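Local atomic coordinates of CELL WALL surface anchor family protein (Streptococcus pneumoniae, PDB entry 2WW8), a protein that acts as the adhesin of the pneumococcal pilus, recognising host cells, probably through an integrin-like domain that carries a bound magnesium ion. Residues A[236-241]-A[342-347]; A[310-315]-A[351-356]. All blocks are in the same frame, centred on the assembly; numbering follows the deposited sequence.

Contact 1 of 2, residues A[236-241]-A[342-347]; sequences SMSNIR and AEDHDG. With MG (magnesium ion), chain B.
Ser-236 belongs to a magnesium site of the kind called MIDAS in integrin-like (von Willebrand A) domains. Ser-236 OG binds the magnesium ion at 2.2 Å. Ser-234, Asp-387 and three waters complete the coordination. The loop that follows the metal ligand is held by 342-347 mainly through polar bonds.

The guanidinium of Arg-241 reaches two backbone carbonyls with one nitrogen. Arg-241 NH2 donates to His-345 O at 2.9 Å, nearly straight (173°) and in the guanidinium plane. Arg-241 NH2 also makes a weak, bent bond to Glu-343 O at 2.8 Å. The bend at chi3 (-131°) turns the group to these carbonyls. Arg-241 NH1 makes a salt bridge with Asp-346 OD1 at 3.4 Å, the hydrogen bond within it weak and the two planes 34° apart. Arg-241 NE donates to Asn-235 O, which holds the group from its own side.

Ser-238 OG stands anti to the backbone N. Ser-238 OG donates to Asp-344 OD1 at 2.6 Å, from above the carboxylate plane. Water 1 bonds the same OD1 and accepts from Asn-239 N and Ala-342 N. Glu-343 points away, and Glu-343 OE2 takes His-345 ND1 at 2.7 Å, in the imidazole plane. His-345 N is a second donor to this oxygen.

Apolar contact is small: Ala-342 CB meets Met-237 CB at 4.0 Å.

The first loop runs from strand 225-232 of the central parallel sheet to helix 241-244, with Met-237 packing on helix 247-263. Segment 342-347 lies in the loop joining helices 328-337 and 359-373.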
loop_
_atom_site.group_PDB
_atom_site.type_symbol
_atom_site.label_atom_id
_atom_site.label_comp_id
_atom_site.label_asym_id
_atom_site.label_seq_id
_atom_site.Cartn_x
_atom_site.Cartn_y
_atom_site.Cartn_z
ATOM N N SER A 236 -0.161 -42.278 12.187
ATOM C CA SER A 236 -1.197 -41.750 13.068
ATOM C C SER A 236 -1.357 -40.234 12.927
ATOM O O SER A 236 -2.370 -39.689 13.355
ATOM C CB SER A 236 -0.820 -42.020 14.523
ATOM O OG SER A 236 0.420 -41.420 14.877
ATOM N N MET A 237 -0.339 -39.532 12.403
ATOM C CA MET A 237 -0.520 -38.074 12.195
ATOM C C MET A 237 -1.403 -37.731 10.999
ATOM O O MET A 237 -1.760 -36.591 10.830
ATOM C CB MET A 237 0.839 -37.339 12.040
ATOM C CG MET A 237 1.780 -37.495 13.240
ATOM S SD MET A 237 1.213 -36.394 14.552
ATOM C CE MET A 237 1.684 -34.773 13.937
ATOM N N SER A 238 -1.682 -38.683 10.113
ATOM C CA SER A 238 -2.587 -38.479 8.988
ATOM C C SER A 238 -3.824 -37.652 9.324
ATOM O O SER A 238 -4.515 -37.925 10.319
ATOM C CB SER A 238 -3.040 -39.879 8.516
ATOM O OG SER A 238 -4.190 -39.737 7.718
ATOM N N ASN A 239 -4.150 -36.666 8.491
ATOM C CA ASN A 239 -5.065 -35.598 8.882
ATOM C C ASN A 239 -6.488 -36.147 9.150
ATOM O O ASN A 239 -7.236 -35.637 10.022
ATOM C CB ASN A 239 -5.082 -34.555 7.757
ATOM C CG ASN A 239 -3.878 -33.617 7.841
ATOM O OD1 ASN A 239 -3.432 -33.302 8.935
ATOM N ND2 ASN A 239 -3.325 -33.217 6.718
ATOM N N ILE A 240 -6.859 -37.175 8.365
ATOM C CA ILE A 240 -8.231 -37.684 8.428
ATOM C C ILE A 240 -8.273 -38.651 9.615
ATOM O O ILE A 240 -9.355 -38.924 10.116
ATOM C CB ILE A 240 -8.722 -38.360 7.119
ATOM C CG1 ILE A 240 -7.868 -39.585 6.755
ATOM C CG2 ILE A 240 -8.835 -37.330 5.973
ATOM C CD1 ILE A 240 -8.600 -40.443 5.655
ATOM N N ARG A 241 -7.129 -39.118 10.130
ATOM C CA ARG A 241 -7.230 -40.056 11.257
ATOM C C ARG A 241 -7.708 -39.380 12.536
ATOM O O ARG A 241 -7.772 -38.138 12.611
ATOM C CB ARG A 241 -5.983 -40.886 11.504
ATOM C CG ARG A 241 -5.719 -41.961 10.408
ATOM C CD ARG A 241 -4.591 -42.983 10.819
ATOM N NE ARG A 241 -3.574 -43.159 9.765
ATOM C CZ ARG A 241 -3.589 -43.995 8.727
ATOM N NH1 ARG A 241 -4.555 -44.865 8.543
ATOM N NH2 ARG A 241 -2.596 -43.951 7.847
ATOM N N ALA A 342 0.647 -36.744 6.416
ATOM C CA ALA A 342 1.335 -37.978 6.701
ATOM C C ALA A 342 0.670 -39.042 5.808
ATOM O O ALA A 342 -0.265 -38.771 5.073
ATOM C CB ALA A 342 1.195 -38.334 8.203
ATOM N N GLU A 343 1.121 -40.287 5.861
ATOM C CA GLU A 343 0.668 -41.263 4.908
ATOM C C GLU A 343 -0.769 -41.626 5.347
ATOM O O GLU A 343 -0.957 -42.121 6.474
ATOM C CB GLU A 343 1.644 -42.448 4.944
ATOM C CG GLU A 343 1.075 -43.614 4.179
ATOM C CD GLU A 343 0.856 -43.198 2.716
ATOM O OE1 GLU A 343 1.811 -42.597 2.132
ATOM O OE2 GLU A 343 -0.276 -43.438 2.236
ATOM N N ASP A 344 -1.747 -41.315 4.486
ATOM C CA ASP A 344 -3.196 -41.490 4.732
ATOM C C ASP A 344 -3.791 -42.896 4.540
ATOM O O ASP A 344 -4.840 -43.253 5.113
ATOM C CB ASP A 344 -4.014 -40.566 3.825
ATOM C CG ASP A 344 -3.876 -39.103 4.219
ATOM O OD1 ASP A 344 -3.424 -38.837 5.372
ATOM O OD2 ASP A 344 -4.250 -38.236 3.376
ATOM N N HIS A 345 -3.143 -43.664 3.675
ATOM C CA HIS A 345 -3.596 -45.013 3.318
ATOM C C HIS A 345 -3.273 -45.990 4.456
ATOM O O HIS A 345 -2.623 -45.598 5.421
ATOM C CB HIS A 345 -2.911 -45.397 2.000
ATOM C CG HIS A 345 -3.219 -44.426 0.899
ATOM N ND1 HIS A 345 -2.437 -43.317 0.636
ATOM C CD2 HIS A 345 -4.288 -44.340 0.071
ATOM C CE1 HIS A 345 -2.996 -42.609 -0.333
ATOM N NE2 HIS A 345 -4.121 -43.206 -0.696
ATOM N N ASP A 346 -3.779 -47.218 4.340
ATOM C CA ASP A 346 -3.327 -48.325 5.173
ATOM C C ASP A 346 -2.114 -49.016 4.516
ATOM O O ASP A 346 -1.451 -48.466 3.604
ATOM C CB ASP A 346 -4.505 -49.278 5.469
ATOM C CG ASP A 346 -5.743 -48.517 6.035
ATOM O OD1 ASP A 346 -5.608 -47.334 6.465
ATOM O OD2 ASP A 346 -6.876 -49.069 6.077
ATOM N N GLY A 347 -1.835 -50.214 5.008
ATOM C CA GLY A 347 -0.639 -50.942 4.658
ATOM C C GLY A 347 -0.486 -51.356 3.211
ATOM O O GLY A 347 0.527 -52.015 2.862
HETATM MG MG MG B . 2.348 -41.659 15.872
HETATM O O HOH W 1 -2.497 -36.418 6.083
HETATM O O HOH W 2 2.374 -43.619 15.337
HETATM O O HOH W 3 4.163 -41.548 16.891
HETATM O O HOH W 4 1.082 -42.260 17.430
#

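Contact 2 of 2, residues A[310-315]-A[351-356]; sequences TSFTTN and MYQFGA
Tyr-352 O is gripped by two hydrogen bonds, one from Gly-355 N at 3.1 Å and one from Asn-235 ND2. It belongs to a 3-10 turn at 351-353 in the integrin-like domain, and the side chain of Phe-354 lies about 12 Å from the magnesium ion. This turn packs against strand 311-315, which pairs antiparallel with strand 284-292. No hydrogen bond joins the two segments, and the contact rests on aromatic faces.

The side chain of Gln-353 bends at chi2 (-58°) and lies over one face of Phe-312. Gln-353 CG sits almost on the ring normal, 3.6 Å from the centroid of the Phe-312 ring, a CH-pi contact. The amide plane stacks at 28° to the ring. Trp-305 meets Phe-312 edge-to-face.

Two residues on, Thr-314 repeats the theme in reverse. Thr-314 CG2 comes over a face of Phe-354, 3.9 Å from the ring centroid and 29° off the normal. The CE1-CZ end of this ring reaches the strand at Phe-312, with Phe-354 CE1 4.0 Å from Phe-312 CB. Val-287 of strand 284-292 also touches Phe-354. The Met-351 chain, bent at chi2 and chi3, brings its sulfur to the same methyl: Met-351 SD lies 3.7 Å from Thr-314 CG2.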
loop_
_atom_site.group_PDB
_atom_site.type_symbol
_atom_site.label_atom_id
_atom_site.label_comp_id
_atom_site.label_asym_id
_atom_site.label_seq_id
_atom_site.Cartn_x
_atom_site.Cartn_y
_atom_site.Cartn_z
ATOM N N THR A 310 9.241 -59.343 2.969
ATOM C CA THR A 310 9.565 -59.117 4.372
ATOM C C THR A 310 10.383 -57.840 4.539
ATOM O O THR A 310 10.700 -57.422 5.656
ATOM C CB THR A 310 10.332 -60.311 4.922
ATOM O OG1 THR A 310 11.471 -60.566 4.076
ATOM C CG2 THR A 310 9.339 -61.527 4.904
ATOM N N SER A 311 10.747 -57.205 3.438
ATOM C CA SER A 311 11.394 -55.904 3.591
ATOM C C SER A 311 10.930 -54.937 2.533
ATOM O O SER A 311 10.404 -55.344 1.494
ATOM C CB SER A 311 12.925 -56.065 3.584
ATOM O OG SER A 311 13.367 -56.317 2.291
ATOM N N PHE A 312 11.127 -53.644 2.779
ATOM C CA PHE A 312 10.655 -52.625 1.862
ATOM C C PHE A 312 11.775 -51.590 1.787
ATOM O O PHE A 312 12.343 -51.225 2.832
ATOM C CB PHE A 312 9.390 -51.924 2.430
ATOM C CG PHE A 312 8.171 -52.835 2.553
ATOM C CD1 PHE A 312 7.334 -53.060 1.446
ATOM C CD2 PHE A 312 7.917 -53.527 3.725
ATOM C CE1 PHE A 312 6.200 -53.899 1.524
ATOM C CE2 PHE A 312 6.815 -54.396 3.825
ATOM C CZ PHE A 312 5.958 -54.568 2.729
ATOM N N THR A 313 12.034 -51.129 0.563
ATOM C CA THR A 313 13.121 -50.176 0.332
ATOM C C THR A 313 12.624 -49.032 -0.537
ATOM O O THR A 313 11.958 -49.250 -1.568
ATOM C CB THR A 313 14.304 -50.830 -0.382
ATOM O OG1 THR A 313 14.766 -51.886 0.464
ATOM C CG2 THR A 313 15.423 -49.771 -0.593
ATOM N N THR A 314 12.922 -47.819 -0.117
ATOM C CA THR A 314 12.554 -46.666 -0.970
ATOM C C THR A 314 13.283 -45.413 -0.494
ATOM O O THR A 314 13.876 -45.477 0.570
ATOM C CB THR A 314 11.002 -46.369 -0.936
ATOM O OG1 THR A 314 10.716 -45.318 -1.893
ATOM C CG2 THR A 314 10.488 -45.895 0.413
ATOM N N ASN A 315 13.220 -44.291 -1.215
ATOM C CA ASN A 315 13.646 -42.993 -0.666
ATOM C C ASN A 315 12.519 -42.429 0.204
ATOM O O ASN A 315 11.350 -42.387 -0.196
ATOM C CB ASN A 315 13.985 -41.987 -1.789
ATOM C CG ASN A 315 15.231 -42.395 -2.581
ATOM O OD1 ASN A 315 15.172 -43.390 -3.287
ATOM N ND2 ASN A 315 16.345 -41.661 -2.460
ATOM N N MET A 351 4.653 -46.479 1.365
ATOM C CA MET A 351 5.187 -45.504 2.319
ATOM C C MET A 351 4.670 -45.685 3.725
ATOM O O MET A 351 5.282 -45.203 4.677
ATOM C CB MET A 351 4.946 -44.060 1.888
ATOM C CG MET A 351 5.538 -43.764 0.482
ATOM S SD MET A 351 7.380 -43.984 0.529
ATOM C CE MET A 351 7.793 -42.968 1.961
ATOM N N TYR A 352 3.539 -46.367 3.855
ATOM C CA TYR A 352 3.007 -46.729 5.189
ATOM C C TYR A 352 4.026 -47.551 5.974
ATOM O O TYR A 352 4.111 -47.467 7.224
ATOM C CB TYR A 352 1.694 -47.493 4.896
ATOM C CG TYR A 352 0.958 -47.945 6.143
ATOM C CD1 TYR A 352 1.372 -49.077 6.848
ATOM C CD2 TYR A 352 -0.096 -47.176 6.656
ATOM C CE1 TYR A 352 0.700 -49.473 8.031
ATOM C CE2 TYR A 352 -0.761 -47.562 7.824
ATOM C CZ TYR A 352 -0.377 -48.709 8.461
ATOM O OH TYR A 352 -1.043 -49.091 9.588
ATOM N N GLN A 353 4.815 -48.360 5.251
ATOM C CA GLN A 353 5.752 -49.245 5.949
ATOM C C GLN A 353 6.825 -48.442 6.693
ATOM O O GLN A 353 7.492 -49.031 7.534
ATOM C CB GLN A 353 6.407 -50.271 5.017
ATOM C CG GLN A 353 5.336 -50.936 4.053
ATOM C CD GLN A 353 4.204 -51.622 4.814
ATOM O OE1 GLN A 353 4.457 -52.243 5.854
ATOM N NE2 GLN A 353 2.964 -51.524 4.303
ATOM N N PHE A 354 6.979 -47.142 6.393
ATOM C CA PHE A 354 8.002 -46.298 7.012
ATOM C C PHE A 354 7.464 -45.384 8.087
ATOM O O PHE A 354 8.172 -44.473 8.563
ATOM C CB PHE A 354 8.694 -45.478 5.880
ATOM C CG PHE A 354 9.476 -46.368 4.928
ATOM C CD1 PHE A 354 8.834 -47.121 3.957
ATOM C CD2 PHE A 354 10.844 -46.521 5.086
ATOM C CE1 PHE A 354 9.557 -47.971 3.116
ATOM C CE2 PHE A 354 11.589 -47.386 4.228
ATOM C CZ PHE A 354 10.942 -48.116 3.295
ATOM N N GLY A 355 6.214 -45.599 8.516
ATOM C CA GLY A 355 5.591 -44.602 9.412
ATOM C C GLY A 355 5.370 -45.000 10.865
ATOM O O GLY A 355 4.331 -44.634 11.425
ATOM N N ALA A 356 6.262 -45.786 11.451
ATOM C CA ALA A 356 6.225 -46.093 12.877
ATOM C C ALA A 356 6.976 -44.959 13.649
ATOM O O ALA A 356 7.240 -43.909 13.075
ATOM C CB ALA A 356 6.917 -47.437 13.152
#

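In the fold
The two contacts interleave along the chain in the order 236-241, 310-315, 342-347, 351-356. Their centres are 14 Å apart. Both second segments lie in the one loop between helices 328-337 and 359-373. Contact 1 ties this loop to the metal-binding loop after strand 225-232 of the parallel sheet. Contact 2 ties it to strand 311-315, in a separate antiparallel sheet. They touch where His-345 and Asp-346 pack on the ring of Tyr-352. Asn-235, next to a magnesium ligand, reaches both contacts. The loop therefore bridges the magnesium-binding loop and the antiparallel sheet.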